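Local coordinates for protein TBC1 domain family member 22A (PDB 2QFZ) that may act as a GTPase-activating protein for Rab family GTPases through its Rab-GAP TBC domain, the part described here, at residues A[203-208]-A[214-219]; A[286-291]-A[315-320]. One frame throughout, in Å; residues are numbered along the deposited sequence.

Interaction 1 (A[203-208]-A[214-219]); sequences QDNYTF and QMKVKM
The side-chain oxygen of Asn-205 is the polar atom on which this contact turns, since the last carbons and the amine of Lys-216 all gather about it. Asn-205 OD1 lies 3.1 Å from Lys-216 CE, and Lys-216 NZ is 3.3 Å from the same oxygen. Lys-216 CD follows behind, 3.7 Å from Asn-205 OD1, so that the end of the chain runs across the amide instead of pointing straight at it; the two side chains cross at about a right angle. The other branch, Asn-205 ND2, stays 3.7 Å from Lys-216 NZ. Lys-216 reaches this place as an almost extended chain that bends only at its last torsion (chi4 -147°), which turns the amine along the amide. The two segments belong to the all-helical TBC fold: residues 203-208 form the loop that follows helix 181-200, and 214-219 are the early turns of helix 211-227, so the lysine spans from the helix back to the loop that leads into it. A carboxylate stands close by. Asp-204 OD1 is 4.6 Å from Lys-216 NZ, too far for a salt bridge, yet its charge would probably favour the protonated amine. Asn-205 CB rests 3.5 Å above one face of the Tyr-206 ring, toward its rim, while Tyr-206 OH is hydrogen-bonded to Asn-251 O. Lys-216 also touches Ile-202 and, on helix 276-291, Leu-282.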
loop_
_atom_site.group_PDB
_atom_site.type_symbol
_atom_site.label_atom_id
_atom_site.label_comp_id
_atom_site.label_asym_id
_atom_site.label_seq_id
_atom_site.Cartn_x
_atom_site.Cartn_y
_atom_site.Cartn_z
ATOM N N GLN A 203 -13.019 -2.587 -0.245
ATOM C CA GLN A 203 -13.907 -2.776 0.922
ATOM C C GLN A 203 -14.190 -4.222 1.262
ATOM O O GLN A 203 -14.276 -4.568 2.432
ATOM C CB GLN A 203 -15.255 -2.076 0.691
ATOM C CG GLN A 203 -15.116 -0.630 0.640
ATOM C CD GLN A 203 -16.402 0.108 0.848
ATOM O OE1 GLN A 203 -17.275 -0.319 1.612
ATOM N NE2 GLN A 203 -16.528 1.234 0.177
ATOM N N ASP A 204 -14.340 -5.046 0.229
ATOM C CA ASP A 204 -14.668 -6.475 0.402
ATOM C C ASP A 204 -13.482 -7.347 0.880
ATOM O O ASP A 204 -13.671 -8.501 1.261
ATOM C CB ASP A 204 -15.255 -7.047 -0.907
ATOM C CG ASP A 204 -14.346 -6.837 -2.111
ATOM O OD1 ASP A 204 -13.366 -6.046 -2.028
ATOM O OD2 ASP A 204 -14.631 -7.448 -3.171
ATOM N N ASN A 205 -12.275 -6.786 0.852
ATOM C CA ASN A 205 -11.077 -7.496 1.370
ATOM C C ASN A 205 -11.118 -7.773 2.844
ATOM O O ASN A 205 -10.435 -8.679 3.302
ATOM C CB ASN A 205 -9.780 -6.711 1.073
ATOM C CG ASN A 205 -9.330 -6.850 -0.353
ATOM O OD1 ASN A 205 -10.067 -7.354 -1.186
ATOM N ND2 ASN A 205 -8.103 -6.415 -0.638
ATOM N N TYR A 206 -11.905 -6.994 3.586
ATOM C CA TYR A 206 -11.806 -6.956 5.045
ATOM C C TYR A 206 -13.134 -7.106 5.811
ATOM O O TYR A 206 -13.127 -7.077 7.028
ATOM C CB TYR A 206 -11.057 -5.700 5.498
ATOM C CG TYR A 206 -9.675 -5.585 4.868
ATOM C CD1 TYR A 206 -8.653 -6.495 5.203
ATOM C CD2 TYR A 206 -9.392 -4.618 3.923
ATOM C CE1 TYR A 206 -7.379 -6.412 4.597
ATOM C CE2 TYR A 206 -8.118 -4.527 3.331
ATOM C CZ TYR A 206 -7.131 -5.418 3.685
ATOM O OH TYR A 206 -5.915 -5.338 3.076
ATOM N N THR A 207 -14.229 -7.324 5.100
ATOM C CA THR A 207 -15.438 -7.778 5.730
ATOM C C THR A 207 -15.316 -9.248 6.227
ATOM O O THR A 207 -14.266 -9.911 6.038
ATOM C CB THR A 207 -16.676 -7.494 4.830
ATOM O OG1 THR A 207 -16.532 -8.096 3.515
ATOM C CG2 THR A 207 -16.839 -5.980 4.691
ATOM N N PHE A 208 -16.358 -9.705 6.931
ATOM C CA PHE A 208 -16.463 -11.072 7.474
ATOM C C PHE A 208 -16.093 -12.144 6.445
ATOM O O PHE A 208 -16.714 -12.229 5.378
ATOM C CB PHE A 208 -17.899 -11.316 7.976
ATOM C CG PHE A 208 -18.054 -12.567 8.786
ATOM C CD1 PHE A 208 -17.621 -12.609 10.097
ATOM C CD2 PHE A 208 -18.622 -13.699 8.234
ATOM C CE1 PHE A 208 -17.748 -13.751 10.842
ATOM C CE2 PHE A 208 -18.758 -14.855 8.976
ATOM C CZ PHE A 208 -18.325 -14.889 10.278
ATOM N N GLN A 214 -10.386 -13.885 -1.359
ATOM C CA GLN A 214 -10.610 -15.154 -2.076
ATOM C C GLN A 214 -10.900 -14.979 -3.541
ATOM O O GLN A 214 -10.372 -15.722 -4.376
ATOM C CB GLN A 214 -11.757 -15.952 -1.432
ATOM C CG GLN A 214 -11.272 -16.901 -0.356
ATOM C CD GLN A 214 -10.767 -16.184 0.879
ATOM O OE1 GLN A 214 -11.375 -15.228 1.340
ATOM N NE2 GLN A 214 -9.654 -16.652 1.422
ATOM N N MET A 215 -11.735 -13.993 -3.844
ATOM C CA MET A 215 -12.037 -13.647 -5.203
ATOM C C MET A 215 -10.796 -13.221 -5.972
ATOM O O MET A 215 -10.570 -13.697 -7.076
ATOM C CB MET A 215 -13.087 -12.521 -5.245
ATOM C CG MET A 215 -13.630 -12.256 -6.662
ATOM S SD MET A 215 -14.468 -13.719 -7.334
ATOM C CE MET A 215 -15.908 -13.802 -6.274
ATOM N N LYS A 216 -9.996 -12.328 -5.395
ATOM C CA LYS A 216 -8.732 -11.896 -6.040
ATOM C C LYS A 216 -7.690 -13.007 -6.219
ATOM O O LYS A 216 -6.975 -13.035 -7.227
ATOM C CB LYS A 216 -8.109 -10.737 -5.285
ATOM C CG LYS A 216 -8.946 -9.453 -5.433
ATOM C CD LYS A 216 -8.556 -8.346 -4.461
ATOM C CE LYS A 216 -9.759 -7.339 -4.304
ATOM N NZ LYS A 216 -9.257 -5.962 -4.089
ATOM N N VAL A 217 -7.574 -13.897 -5.243
ATOM C CA VAL A 217 -6.671 -15.047 -5.392
ATOM C C VAL A 217 -7.132 -15.978 -6.537
ATOM O O VAL A 217 -6.308 -16.557 -7.253
ATOM C CB VAL A 217 -6.535 -15.777 -4.094
ATOM C CG1 VAL A 217 -5.812 -17.134 -4.276
ATOM C CG2 VAL A 217 -5.806 -14.880 -3.081
ATOM N N LYS A 218 -8.438 -16.115 -6.700
ATOM C CA LYS A 218 -9.024 -16.987 -7.741
ATOM C C LYS A 218 -8.835 -16.337 -9.117
ATOM O O LYS A 218 -8.481 -17.015 -10.067
ATOM C CB LYS A 218 -10.508 -17.264 -7.429
ATOM C CG LYS A 218 -11.246 -18.051 -8.462
ATOM C CD LYS A 218 -10.611 -19.401 -8.795
ATOM C CE LYS A 218 -11.481 -20.169 -9.791
ATOM N NZ LYS A 218 -10.912 -21.506 -10.151
ATOM N N MET A 219 -9.073 -15.020 -9.229
ATOM C CA MET A 219 -8.779 -14.309 -10.474
ATOM C C MET A 219 -7.294 -14.325 -10.803
ATOM O O MET A 219 -6.943 -14.388 -11.954
ATOM C CB MET A 219 -9.255 -12.873 -10.417
ATOM C CG MET A 219 -10.768 -12.728 -10.302
ATOM S SD MET A 219 -11.188 -10.987 -10.427
ATOM C CE MET A 219 -11.009 -10.479 -8.713
#

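Interaction 2 (A[286-291]-A[315-320]); sequences AAFLVR and AHWDDE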
loop_
_atom_site.group_PDB
_atom_site.type_symbol
_atom_site.label_atom_id
_atom_site.label_comp_id
_atom_site.label_asym_id
_atom_site.label_seq_id
_atom_site.Cartn_x
_atom_site.Cartn_y
_atom_site.Cartn_z
ATOM N N ALA A 286 0.571 -11.180 -10.684
ATOM C CA ALA A 286 0.831 -12.129 -11.775
ATOM C C ALA A 286 2.250 -11.991 -12.311
ATOM O O ALA A 286 2.961 -12.996 -12.461
ATOM C CB ALA A 286 -0.209 -11.958 -12.881
ATOM N N ALA A 287 2.677 -10.743 -12.533
ATOM C CA ALA A 287 4.068 -10.433 -12.910
ATOM C C ALA A 287 5.100 -10.792 -11.822
ATOM O O ALA A 287 6.224 -11.251 -12.111
ATOM C CB ALA A 287 4.191 -8.977 -13.342
ATOM N N PHE A 288 4.728 -10.618 -10.569
ATOM C CA PHE A 288 5.621 -10.953 -9.466
ATOM C C PHE A 288 5.891 -12.462 -9.433
ATOM O O PHE A 288 7.041 -12.904 -9.293
ATOM C CB PHE A 288 5.005 -10.470 -8.150
ATOM C CG PHE A 288 5.912 -10.482 -6.998
ATOM C CD1 PHE A 288 7.104 -9.762 -7.009
ATOM C CD2 PHE A 288 5.575 -11.189 -5.857
ATOM C CE1 PHE A 288 7.951 -9.745 -5.885
ATOM C CE2 PHE A 288 6.417 -11.173 -4.727
ATOM C CZ PHE A 288 7.593 -10.464 -4.741
ATOM N N LEU A 289 4.836 -13.247 -9.601
ATOM C CA LEU A 289 4.982 -14.688 -9.654
ATOM C C LEU A 289 5.887 -15.170 -10.828
ATOM O O LEU A 289 6.824 -15.958 -10.622
ATOM C CB LEU A 289 3.590 -15.347 -9.691
ATOM C CG LEU A 289 3.507 -16.857 -9.499
ATOM C CD1 LEU A 289 4.090 -17.334 -8.190
ATOM C CD2 LEU A 289 2.046 -17.257 -9.624
ATOM N N VAL A 290 5.632 -14.677 -12.030
ATOM C CA VAL A 290 6.306 -15.188 -13.197
ATOM C C VAL A 290 7.702 -14.602 -13.375
ATOM O O VAL A 290 8.467 -15.158 -14.135
ATOM C CB VAL A 290 5.437 -15.146 -14.514
ATOM C CG1 VAL A 290 4.146 -15.954 -14.325
ATOM C CG2 VAL A 290 5.134 -13.747 -15.009
ATOM N N ARG A 291 8.037 -13.540 -12.622
ATOM C CA ARG A 291 9.410 -13.045 -12.469
ATOM C C ARG A 291 10.361 -14.160 -11.988
ATOM O O ARG A 291 11.507 -14.229 -12.436
ATOM C CB ARG A 291 9.442 -11.811 -11.536
ATOM C CG ARG A 291 10.796 -11.423 -10.900
ATOM C CD ARG A 291 11.781 -10.730 -11.868
ATOM N NE ARG A 291 13.065 -10.474 -11.191
ATOM C CZ ARG A 291 14.051 -11.371 -11.037
ATOM N NH1 ARG A 291 13.938 -12.607 -11.511
ATOM N NH2 ARG A 291 15.168 -11.032 -10.408
ATOM N N ALA A 315 15.181 -8.588 -0.877
ATOM C CA ALA A 315 15.823 -7.656 0.075
ATOM C C ALA A 315 16.770 -6.656 -0.636
ATOM O O ALA A 315 17.023 -5.562 -0.155
ATOM C CB ALA A 315 16.546 -8.434 1.135
ATOM N N HIS A 316 17.261 -7.025 -1.808
ATOM C CA HIS A 316 18.194 -6.184 -2.540
ATOM C C HIS A 316 17.500 -5.352 -3.619
ATOM O O HIS A 316 18.160 -4.654 -4.386
ATOM C CB HIS A 316 19.282 -7.048 -3.171
ATOM C CG HIS A 316 18.767 -8.015 -4.191
ATOM N ND1 HIS A 316 18.264 -9.248 -3.854
ATOM C CD2 HIS A 316 18.655 -7.918 -5.536
ATOM C CE1 HIS A 316 17.875 -9.878 -4.949
ATOM N NE2 HIS A 316 18.105 -9.096 -5.983
ATOM N N TRP A 317 16.177 -5.431 -3.698
ATOM C CA TRP A 317 15.455 -4.798 -4.792
ATOM C C TRP A 317 15.510 -3.262 -4.733
ATOM O O TRP A 317 15.509 -2.691 -3.673
ATOM C CB TRP A 317 14.001 -5.298 -4.856
ATOM C CG TRP A 317 13.837 -6.465 -5.750
ATOM C CD1 TRP A 317 14.786 -7.406 -6.071
ATOM C CD2 TRP A 317 12.651 -6.835 -6.452
ATOM N NE1 TRP A 317 14.263 -8.318 -6.925
ATOM C CE2 TRP A 317 12.952 -8.000 -7.181
ATOM C CE3 TRP A 317 11.351 -6.320 -6.502
ATOM C CZ2 TRP A 317 12.010 -8.642 -7.976
ATOM C CZ3 TRP A 317 10.417 -6.956 -7.322
ATOM C CH2 TRP A 317 10.742 -8.096 -8.029
ATOM N N ASP A 318 15.588 -2.643 -5.907
ATOM C CA ASP A 318 15.658 -1.180 -6.058
ATOM C C ASP A 318 14.645 -0.729 -7.111
ATOM O O ASP A 318 13.786 -1.523 -7.537
ATOM C CB ASP A 318 17.101 -0.686 -6.381
ATOM C CG ASP A 318 17.720 -1.315 -7.669
ATOM O OD1 ASP A 318 18.877 -1.812 -7.583
ATOM O OD2 ASP A 318 17.106 -1.283 -8.765
ATOM N N ASP A 319 14.720 0.543 -7.509
ATOM C CA ASP A 319 13.679 1.154 -8.335
ATOM C C ASP A 319 13.657 0.509 -9.707
ATOM O O ASP A 319 12.610 0.345 -10.283
ATOM C CB ASP A 319 13.872 2.683 -8.438
ATOM N N GLU A 320 14.812 0.118 -10.210
ATOM C CA GLU A 320 14.894 -0.607 -11.477
ATOM C C GLU A 320 14.028 -1.882 -11.467
ATOM O O GLU A 320 13.406 -2.195 -12.456
ATOM C CB GLU A 320 16.345 -0.969 -11.830
#
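Trp-317 reaches from its loop to helix 276-291, where its indole meets Phe-288 and Arg-291. From CB, which points toward the helix, the side chain passes through CG to the pyrrole part of the indole, where CD1 lies 3.7 Å above one face of the neighbouring His-316 ring, offset toward its rim. The far, six-membered ring makes the contact with the helix. Its CZ2 is 3.8 Å from Arg-291 NE, and the guanidinium plane is turned only 18° from that of the indole, although the approach is oblique and the two side chains run past each other in opposite directions. At the tip, CH2 comes 3.9 Å from Phe-288 CE1, and CZ3 is 4.0 Å from the same carbon, lying in the plane of the phenyl ring at its edge. The two aromatic planes are almost perpendicular, at 87°, with centroids 5.9 Å apart. With CG anti to the backbone N (chi1 -168°), the Phe-288 ring stands out from the helix toward the indole. Shrinking Trp-317 to an alanine would probably open a gap beside the Phe-288 edge and leave the Arg-291 guanidinium without its indole neighbour. Trp-292 also meets the indole, with ring planes nearly parallel, and packs edge-to-face with Phe-288, as does Trp-249. Just beyond Trp-317, Asp-318 occupies the N-cap position of helix 319-335, its OD2 accepting a weak bond from Glu-320 N. The arrangement is an aromatic cluster between helices of the all-helical TBC fold, joining helix 276-291 to the loop that starts helix 319-335.

Interactions 1 and 2 follow one another along the chain, with centres 23 Å apart and nearest atoms about 7 Å apart, and they do not touch. Both are buried contacts at similar depth, each centre 16 Å from the centre of the chain, with one exposed charged residue at the rim, and each joins a helix to a loop that leads into a helix. Their chemistry differs: in 203-208 with 214-219 a lysine lies against an amide near a carboxylate, whereas in 286-291 with 315-320 aromatic rings make up the buried part and an arginine borders it. Helix 276-291 connects the two, for its Leu-282 touches Lys-216, and one turn later its Ala-286 packs on helix 211-227.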